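Local coordinates for two-domain protein containing predicted PHP-like metal-dependent phosphoesterase (Bacteroides vulgatus ATCC 8482, PDB 3E38) that is predicted to act as a metal-dependent phosphoesterase of the PHP type, binding three zinc ions in its probable active site and carrying an additional Ig-like domain, at residues M25-S30 / I51-H56; L87-S92 / N104-S109. One frame throughout, in Å; residues are numbered along the deposited sequence.

Contact 1 (M25-S30 / I51-H56); sequences MHSVFS and ISLTEH. With ZN (zinc ion), chain J; ZN (zinc ion), chain I.
Glu-55 sets CG anti to the carbonyl carbon (chi1 -47°), and a bend at chi2 (-63°) turns CD toward Ser-27 and Ser-30, bringing the carboxylate to the loop 25-30. Glutamate suits the place because its reach and two oxygens let it grip several donors of the turn at once. Glu-55 OE1 accepts the backbone N of Ser-27 through its syn lone pair at 3.0 Å, and on the anti side, somewhat out of the carboxylate plane, it takes the OG of Ser-30 at 2.6 Å. The approach of Ser-27 OG to Glu-55 OE2, 2.4 Å, is so short that its exact length is doubtful; OE2 also meets Ser-73 of helix 72-83. Ser-30 OG in turn accepts ND1 of His-26 in the ring plane at 3.2 Å. The imidazole of His-26 is thereby fixed in rotation, and its NE2 binds the zinc of chain I at 2.2 Å, beside His-24, Glu-93 and Asp-194. His-56 NE2, its ND1 held by Thr-95, binds the zinc of chain J at 2.1 Å with Asp-31 and His-196, and that ion also sits over the face of the His-26 ring. The two imidazoles form an offset stack, their planes 22° apart. Behind them, Thr-54 N bonds Met-25 O at 2.9 Å, while the selenomethionine Met-25 packs CG on Leu-53 CD1 and CE on Ile-51 CB. Glu-55 thus positions Ser-30, whose OG orients the zinc ligand His-26.

Contact 2 (L87-S92 / N104-S109); sequences LLIKGS and NAIFLS
One face of the Phe-107 ring is covered by Ile-89, whose CG2 sits over the ring centre, 3.6 Å from the centroid and only 3° off the normal, a CH-pi contact. CD1 of Ile-89 reaches the rim at CZ of Phe-107, 3.8 Å away. A branched side chain suits the spot, one methyl covering the middle of the ring while the other arm extends to its far end; helix 223-231 supplies Arg-227 and Leu-230 as further neighbours of the ring. The carbonyl of Lys-90 serves two amides: Leu-108 N at 3.2 Å, from above the carbonyl plane, and Phe-107 N more weakly. The long aliphatic part of Lys-90 lies against Leu-108, crossing it at about a right angle with CD 3.3 Å from Leu-108 O, while its NZ goes on to Asn-71. Gly-91, with no side chain, allows the strands to come close, its CA 3.2 Å from Ala-105 O. Beyond it Ser-92 and Ala-105 form an antiparallel hydrogen-bonded pair, N of Ser-92 to O of Ala-105 at 3.0 Å and N of Ala-105 to O of Ser-92 at 2.9 Å. The hydroxyl of Ser-92 bonds Ser-111, and the amide of Asn-104 bridges Asn-136 and Phe-23. Together the pairing is that of a beta hairpin between strands 87-95 and 102-106, whose regular end leads to the zinc ligands Glu-93 and His-102.

From the N terminus, strand 17-22 runs out into the loop holding 25-30; helix 36-45 follows, and the chain returns through strand 50-56, parallel to the first. Contact 1 closes this beta-alpha-beta crossover at the zinc-bearing end. Helix 72-83 then leads to strand 87-95, parallel to 50-56, and the chain turns back antiparallel along 102-106, where contact 2 closes a short hairpin. The two loops come in series and neither crosses the other. Strands 50-56 and 87-95 are neighbours in one sheet, joined where Ser-52 OG meets Ile-89 O at 2.7 Å, probably a hydrogen bond. Adjoining strands of the PHP-like domain's sheet are thus tied together beside its zinc ions.

Contact 1 (M25-S30 / I51-H56)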
HETATM    1  N   MSE B  25     -15.968  10.179  19.603  1.00 31.80           N
HETATM    2  CA  MSE B  25     -15.769  10.739  18.290  1.00 32.07           C
HETATM    3  C   MSE B  25     -16.677  11.929  18.081  1.00 33.61           C
HETATM    4  O   MSE B  25     -17.617  12.142  18.853  1.00 33.60           O
HETATM    5  CB  MSE B  25     -16.028   9.674  17.242  1.00 29.37           C
HETATM    6  CG  MSE B  25     -17.448   9.235  17.153  1.00 35.38           C
HETATM    7 SE   MSE B  25     -17.665   7.664  16.001  0.75 35.91          SE
HETATM    8  CE  MSE B  25     -16.546   6.493  17.001  1.00 30.62           C
ATOM      9  N   HIS B  26     -16.412  12.617  16.974  1.00 31.62           N
ATOM     10  CA  HIS B  26     -17.066  13.879  16.618  1.00 29.67           C
ATOM     11  C   HIS B  26     -17.483  14.074  15.193  1.00 28.09           C
ATOM     12  O   HIS B  26     -16.927  13.491  14.294  1.00 28.37           O
ATOM     13  CB  HIS B  26     -16.130  15.020  16.981  1.00 30.54           C
ATOM     14  CG  HIS B  26     -15.736  15.008  18.420  1.00 20.29           C
ATOM     15  ND1 HIS B  26     -16.433  15.689  19.394  1.00 24.56           N
ATOM     16  CD2 HIS B  26     -14.731  14.364  19.050  1.00 29.84           C
ATOM     17  CE1 HIS B  26     -15.845  15.492  20.562  1.00 20.46           C
ATOM     18  NE2 HIS B  26     -14.796  14.702  20.372  1.00 14.55           N
ATOM     19  N   SER B  27     -18.534  14.884  15.045  1.00 29.55           N
ATOM     20  CA  SER B  27     -19.091  15.252  13.735  1.00 28.75           C
ATOM     21  C   SER B  27     -19.170  16.774  13.662  1.00 28.44           C
ATOM     22  O   SER B  27     -18.759  17.462  14.566  1.00 22.75           O
ATOM     23  CB  SER B  27     -20.468  14.641  13.469  1.00 28.99           C
ATOM     24  OG  SER B  27     -21.551  15.302  14.150  1.00 25.01           O
ATOM     25  N   VAL B  28     -19.674  17.276  12.554  1.00 22.16           N
ATOM     26  CA  VAL B  28     -19.796  18.706  12.349  1.00 22.48           C
ATOM     27  C   VAL B  28     -20.793  19.383  13.333  1.00 27.57           C
ATOM     28  O   VAL B  28     -20.978  20.608  13.312  1.00 26.81           O
ATOM     29  CB  VAL B  28     -20.290  19.020  10.870  1.00 23.87           C
ATOM     30  CG1 VAL B  28     -19.185  18.751   9.853  1.00 18.55           C
ATOM     31  CG2 VAL B  28     -21.551  18.273  10.554  1.00 24.02           C
ATOM     32  N   PHE B  29     -21.429  18.552  14.166  1.00 26.77           N
ATOM     33  CA  PHE B  29     -22.454  18.986  15.127  1.00 27.09           C
ATOM     34  C   PHE B  29     -21.753  19.439  16.402  1.00 29.02           C
ATOM     35  O   PHE B  29     -22.357  19.977  17.312  1.00 26.47           O
ATOM     36  CB  PHE B  29     -23.564  17.948  15.299  1.00 26.74           C
ATOM     37  CG  PHE B  29     -24.593  17.974  14.171  1.00 24.70           C
ATOM     38  CD1 PHE B  29     -24.376  17.313  12.985  1.00 26.12           C
ATOM     39  CD2 PHE B  29     -25.781  18.632  14.320  1.00 16.61           C
ATOM     40  CE1 PHE B  29     -25.289  17.372  11.953  1.00 23.09           C
ATOM     41  CE2 PHE B  29     -26.706  18.714  13.292  1.00 23.97           C
ATOM     42  CZ  PHE B  29     -26.459  18.050  12.105  1.00 33.16           C
ATOM     43  N   SER B  30     -20.438  19.218  16.410  1.00 31.87           N
ATOM     44  CA  SER B  30     -19.518  19.876  17.373  1.00 32.99           C
ATOM     45  C   SER B  30     -18.347  20.359  16.528  1.00 32.18           C
ATOM     46  O   SER B  30     -18.559  21.124  15.601  1.00 33.11           O
ATOM     47  CB  SER B  30     -19.052  19.054  18.606  1.00 32.01           C
ATOM     48  OG  SER B  30     -18.626  17.753  18.285  1.00 35.25           O
ATOM     49  N   ILE B  51     -20.313   2.180  18.427  1.00 31.91           N
ATOM     50  CA  ILE B  51     -19.763   3.514  18.513  1.00 30.73           C
ATOM     51  C   ILE B  51     -20.630   4.418  19.320  1.00 29.58           C
ATOM     52  O   ILE B  51     -21.775   4.160  19.534  1.00 27.88           O
ATOM     53  CB  ILE B  51     -19.652   4.189  17.092  1.00 32.38           C
ATOM     54  CG1 ILE B  51     -21.031   4.429  16.505  1.00 27.98           C
ATOM     55  CG2 ILE B  51     -18.792   3.361  16.129  1.00 22.76           C
ATOM     56  CD1 ILE B  51     -21.023   5.140  15.125  1.00 25.99           C
ATOM     57  N   SER B  52     -20.034   5.497  19.765  1.00 31.76           N
ATOM     58  CA  SER B  52     -20.757   6.560  20.406  1.00 32.02           C
ATOM     59  C   SER B  52     -20.259   7.886  19.830  1.00 32.05           C
ATOM     60  O   SER B  52     -19.083   8.227  19.995  1.00 30.47           O
ATOM     61  CB  SER B  52     -20.529   6.517  21.926  1.00 32.38           C
ATOM     62  OG  SER B  52     -21.312   7.489  22.611  1.00 34.36           O
ATOM     63  N   LEU B  53     -21.147   8.589  19.137  1.00 29.12           N
ATOM     64  CA  LEU B  53     -20.859   9.932  18.612  1.00 30.20           C
ATOM     65  C   LEU B  53     -21.067  10.863  19.811  1.00 30.42           C
ATOM     66  O   LEU B  53     -22.201  11.139  20.247  1.00 29.82           O
ATOM     67  CB  LEU B  53     -21.756  10.256  17.430  1.00 29.81           C
ATOM     68  CG  LEU B  53     -21.507  11.475  16.545  1.00 33.71           C
ATOM     69  CD1 LEU B  53     -20.062  11.611  16.133  1.00 28.07           C
ATOM     70  CD2 LEU B  53     -22.421  11.387  15.299  1.00 34.04           C
ATOM     71  N   THR B  54     -19.937  11.271  20.385  1.00 30.41           N
ATOM     72  CA  THR B  54     -19.904  12.031  21.612  1.00 26.59           C
ATOM     73  C   THR B  54     -19.507  13.466  21.378  1.00 26.94           C
ATOM     74  O   THR B  54     -18.394  13.862  21.658  1.00 30.43           O
ATOM     75  CB  THR B  54     -18.924  11.399  22.608  1.00 27.85           C
ATOM     76  OG1 THR B  54     -17.585  11.549  22.119  1.00 27.17           O
ATOM     77  CG2 THR B  54     -19.258   9.937  22.831  1.00 27.88           C
ATOM     78  N   GLU B  55     -20.475  14.250  20.925  1.00 29.91           N
ATOM     79  CA  GLU B  55     -20.269  15.673  20.640  1.00 28.51           C
ATOM     80  C   GLU B  55     -19.970  16.448  21.930  1.00 31.49           C
ATOM     81  O   GLU B  55     -20.394  16.097  23.042  1.00 28.69           O
ATOM     82  CB  GLU B  55     -21.467  16.331  19.939  1.00 29.64           C
ATOM     83  CG  GLU B  55     -22.128  15.621  18.719  1.00 30.90           C
ATOM     84  CD  GLU B  55     -21.280  15.427  17.480  1.00 36.45           C
ATOM     85  OE1 GLU B  55     -20.091  15.812  17.441  1.00 23.05           O
ATOM     86  OE2 GLU B  55     -21.844  14.868  16.502  1.00 25.46           O
ATOM     87  N   HIS B  56     -19.190  17.502  21.759  1.00 31.29           N
ATOM     88  CA  HIS B  56     -18.924  18.416  22.854  1.00 30.24           C
ATOM     89  C   HIS B  56     -20.254  19.066  23.167  1.00 30.78           C
ATOM     90  O   HIS B  56     -21.010  19.455  22.266  1.00 26.44           O
ATOM     91  CB  HIS B  56     -17.947  19.544  22.473  1.00 29.01           C
ATOM     92  CG  HIS B  56     -16.556  19.090  22.190  1.00 27.36           C
ATOM     93  ND1 HIS B  56     -15.669  18.752  23.191  1.00 28.25           N
ATOM     94  CD2 HIS B  56     -15.885  18.952  21.027  1.00 26.64           C
ATOM     95  CE1 HIS B  56     -14.519  18.400  22.652  1.00 29.76           C
ATOM     96  NE2 HIS B  56     -14.625  18.504  21.337  1.00 23.14           N
TER
HETATM   97 ZN    ZN J   6     -13.194  18.173  19.778  1.00 32.50          ZN
HETATM   98 ZN    ZN I   5     -13.356  14.653  22.063  1.00 34.62          ZN
HETATM   99  O   HOH W   1     -11.986  14.878  23.659  1.00 32.72           O

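Contact 2 (L87-S92 / N104-S109)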
ATOM      1  N   LEU B  87     -24.060  -0.860  16.524  1.00 30.23           N
ATOM      2  CA  LEU B  87     -24.690  -0.485  17.792  1.00 32.83           C
ATOM      3  C   LEU B  87     -24.321   0.945  18.116  1.00 32.21           C
ATOM      4  O   LEU B  87     -23.136   1.285  18.142  1.00 29.35           O
ATOM      5  CB  LEU B  87     -24.239  -1.402  18.974  1.00 29.10           C
ATOM      6  CG  LEU B  87     -24.565  -2.917  18.905  1.00 32.11           C
ATOM      7  CD1 LEU B  87     -23.904  -3.677  20.059  1.00 31.30           C
ATOM      8  CD2 LEU B  87     -26.068  -3.210  18.869  1.00 23.74           C
ATOM      9  N   LEU B  88     -25.344   1.747  18.406  1.00 30.26           N
ATOM     10  CA  LEU B  88     -25.188   3.185  18.624  1.00 27.86           C
ATOM     11  C   LEU B  88     -25.532   3.591  20.046  1.00 29.24           C
ATOM     12  O   LEU B  88     -26.676   3.629  20.448  1.00 34.28           O
ATOM     13  CB  LEU B  88     -26.030   3.930  17.579  1.00 28.70           C
ATOM     14  CG  LEU B  88     -25.995   5.432  17.327  1.00 28.90           C
ATOM     15  CD1 LEU B  88     -24.691   5.923  16.772  1.00 30.02           C
ATOM     16  CD2 LEU B  88     -27.110   5.756  16.361  1.00 26.98           C
ATOM     17  N   ILE B  89     -24.492   3.920  20.778  1.00 26.04           N
ATOM     18  CA  ILE B  89     -24.556   4.357  22.170  1.00 25.86           C
ATOM     19  C   ILE B  89     -24.591   5.891  22.141  1.00 28.35           C
ATOM     20  O   ILE B  89     -23.691   6.565  21.625  1.00 31.85           O
ATOM     21  CB  ILE B  89     -23.316   3.829  22.941  1.00 24.21           C
ATOM     22  CG1 ILE B  89     -23.233   2.316  22.804  1.00 27.52           C
ATOM     23  CG2 ILE B  89     -23.246   4.300  24.452  1.00 21.96           C
ATOM     24  CD1 ILE B  89     -21.827   1.771  23.137  1.00 23.14           C
ATOM     25  N   LYS B  90     -25.673   6.426  22.666  1.00 30.16           N
ATOM     26  CA  LYS B  90     -25.852   7.858  22.820  1.00 27.01           C
ATOM     27  C   LYS B  90     -24.852   8.373  23.865  1.00 29.97           C
ATOM     28  O   LYS B  90     -24.673   7.811  24.949  1.00 24.21           O
ATOM     29  CB  LYS B  90     -27.280   8.180  23.238  1.00 25.56           C
ATOM     30  CG  LYS B  90     -27.474   9.671  23.568  1.00 32.53           C
ATOM     31  CD  LYS B  90     -28.911   9.996  24.007  1.00 32.95           C
ATOM     32  CE  LYS B  90     -29.805  10.390  22.829  1.00 35.36           C
ATOM     33  NZ  LYS B  90     -29.464  11.743  22.342  1.00 36.63           N
ATOM     34  N   GLY B  91     -24.172   9.451  23.512  1.00 32.09           N
ATOM     35  CA  GLY B  91     -23.210  10.027  24.435  1.00 32.35           C
ATOM     36  C   GLY B  91     -22.847  11.417  24.033  1.00 33.26           C
ATOM     37  O   GLY B  91     -23.236  11.918  22.939  1.00 29.29           O
ATOM     38  N   SER B  92     -22.067  11.984  24.946  1.00 24.99           N
ATOM     39  CA  SER B  92     -21.584  13.345  24.869  1.00 25.83           C
ATOM     40  C   SER B  92     -20.330  13.562  25.667  1.00 28.34           C
ATOM     41  O   SER B  92     -20.019  12.848  26.653  1.00 27.01           O
ATOM     42  CB  SER B  92     -22.629  14.338  25.422  1.00 31.06           C
ATOM     43  OG  SER B  92     -23.854  14.331  24.683  1.00 27.84           O
ATOM     44  N   ASN B 104     -16.366  11.914  29.067  1.00 26.43           N
ATOM     45  CA  ASN B 104     -17.475  11.409  28.271  1.00 28.51           C
ATOM     46  C   ASN B 104     -18.477  10.697  29.147  1.00 27.91           C
ATOM     47  O   ASN B 104     -18.128   9.959  30.046  1.00 31.03           O
ATOM     48  CB  ASN B 104     -17.032  10.494  27.158  1.00 26.40           C
ATOM     49  CG  ASN B 104     -16.640  11.246  25.917  1.00 26.30           C
ATOM     50  OD1 ASN B 104     -16.391  12.444  25.956  1.00 33.61           O
ATOM     51  ND2 ASN B 104     -16.606  10.545  24.796  1.00 26.69           N
ATOM     52  N   ALA B 105     -19.733  11.020  28.874  1.00 29.65           N
ATOM     53  CA  ALA B 105     -20.914  10.429  29.485  1.00 26.45           C
ATOM     54  C   ALA B 105     -21.557   9.621  28.373  1.00 28.50           C
ATOM     55  O   ALA B 105     -21.988  10.187  27.375  1.00 27.93           O
ATOM     56  CB  ALA B 105     -21.864  11.507  30.002  1.00 20.67           C
ATOM     57  N   ILE B 106     -21.541   8.298  28.508  1.00 29.57           N
ATOM     58  CA  ILE B 106     -22.189   7.445  27.514  1.00 30.42           C
ATOM     59  C   ILE B 106     -23.320   6.650  28.176  1.00 29.58           C
ATOM     60  O   ILE B 106     -23.484   6.572  29.410  1.00 27.17           O
ATOM     61  CB  ILE B 106     -21.182   6.565  26.692  1.00 32.08           C
ATOM     62  CG1 ILE B 106     -20.535   5.481  27.555  1.00 34.29           C
ATOM     63  CG2 ILE B 106     -20.088   7.481  26.034  1.00 31.83           C
ATOM     64  CD1 ILE B 106     -19.696   4.505  26.795  1.00 24.69           C
ATOM     65  N   PHE B 107     -24.158   6.144  27.294  1.00 28.13           N
ATOM     66  CA  PHE B 107     -25.391   5.450  27.689  1.00 27.25           C
ATOM     67  C   PHE B 107     -26.388   6.466  28.235  1.00 28.21           C
ATOM     68  O   PHE B 107     -27.207   6.210  29.086  1.00 31.78           O
ATOM     69  CB  PHE B 107     -25.134   4.261  28.622  1.00 26.23           C
ATOM     70  CG  PHE B 107     -24.552   3.070  27.895  1.00 19.31           C
ATOM     71  CD1 PHE B 107     -25.355   2.306  27.082  1.00 27.96           C
ATOM     72  CD2 PHE B 107     -23.202   2.792  27.930  1.00 24.55           C
ATOM     73  CE1 PHE B 107     -24.845   1.263  26.398  1.00 23.20           C
ATOM     74  CE2 PHE B 107     -22.670   1.718  27.251  1.00 23.13           C
ATOM     75  CZ  PHE B 107     -23.491   0.958  26.475  1.00 26.56           C
ATOM     76  N   LEU B 108     -26.278   7.656  27.708  1.00 28.13           N
ATOM     77  CA  LEU B 108     -27.260   8.698  28.002  1.00 29.30           C
ATOM     78  C   LEU B 108     -28.572   8.398  27.343  1.00 27.08           C
ATOM     79  O   LEU B 108     -28.641   7.661  26.342  1.00 29.69           O
ATOM     80  CB  LEU B 108     -26.793  10.078  27.464  1.00 30.17           C
ATOM     81  CG  LEU B 108     -25.555  10.626  28.190  1.00 26.97           C
ATOM     82  CD1 LEU B 108     -25.095  11.952  27.613  1.00 22.58           C
ATOM     83  CD2 LEU B 108     -25.772  10.731  29.715  1.00 25.61           C
ATOM     84  N   SER B 109     -29.615   9.019  27.891  1.00 28.17           N
ATOM     85  CA  SER B 109     -30.965   8.962  27.319  1.00 30.98           C
ATOM     86  C   SER B 109     -31.287  10.304  26.664  1.00 28.88           C
ATOM     87  O   SER B 109     -32.028  10.392  25.683  1.00 29.23           O
ATOM     88  CB  SER B 109     -32.003   8.595  28.376  1.00 32.25           C
ATOM     89  OG  SER B 109     -32.041   9.557  29.406  1.00 37.78           O
TER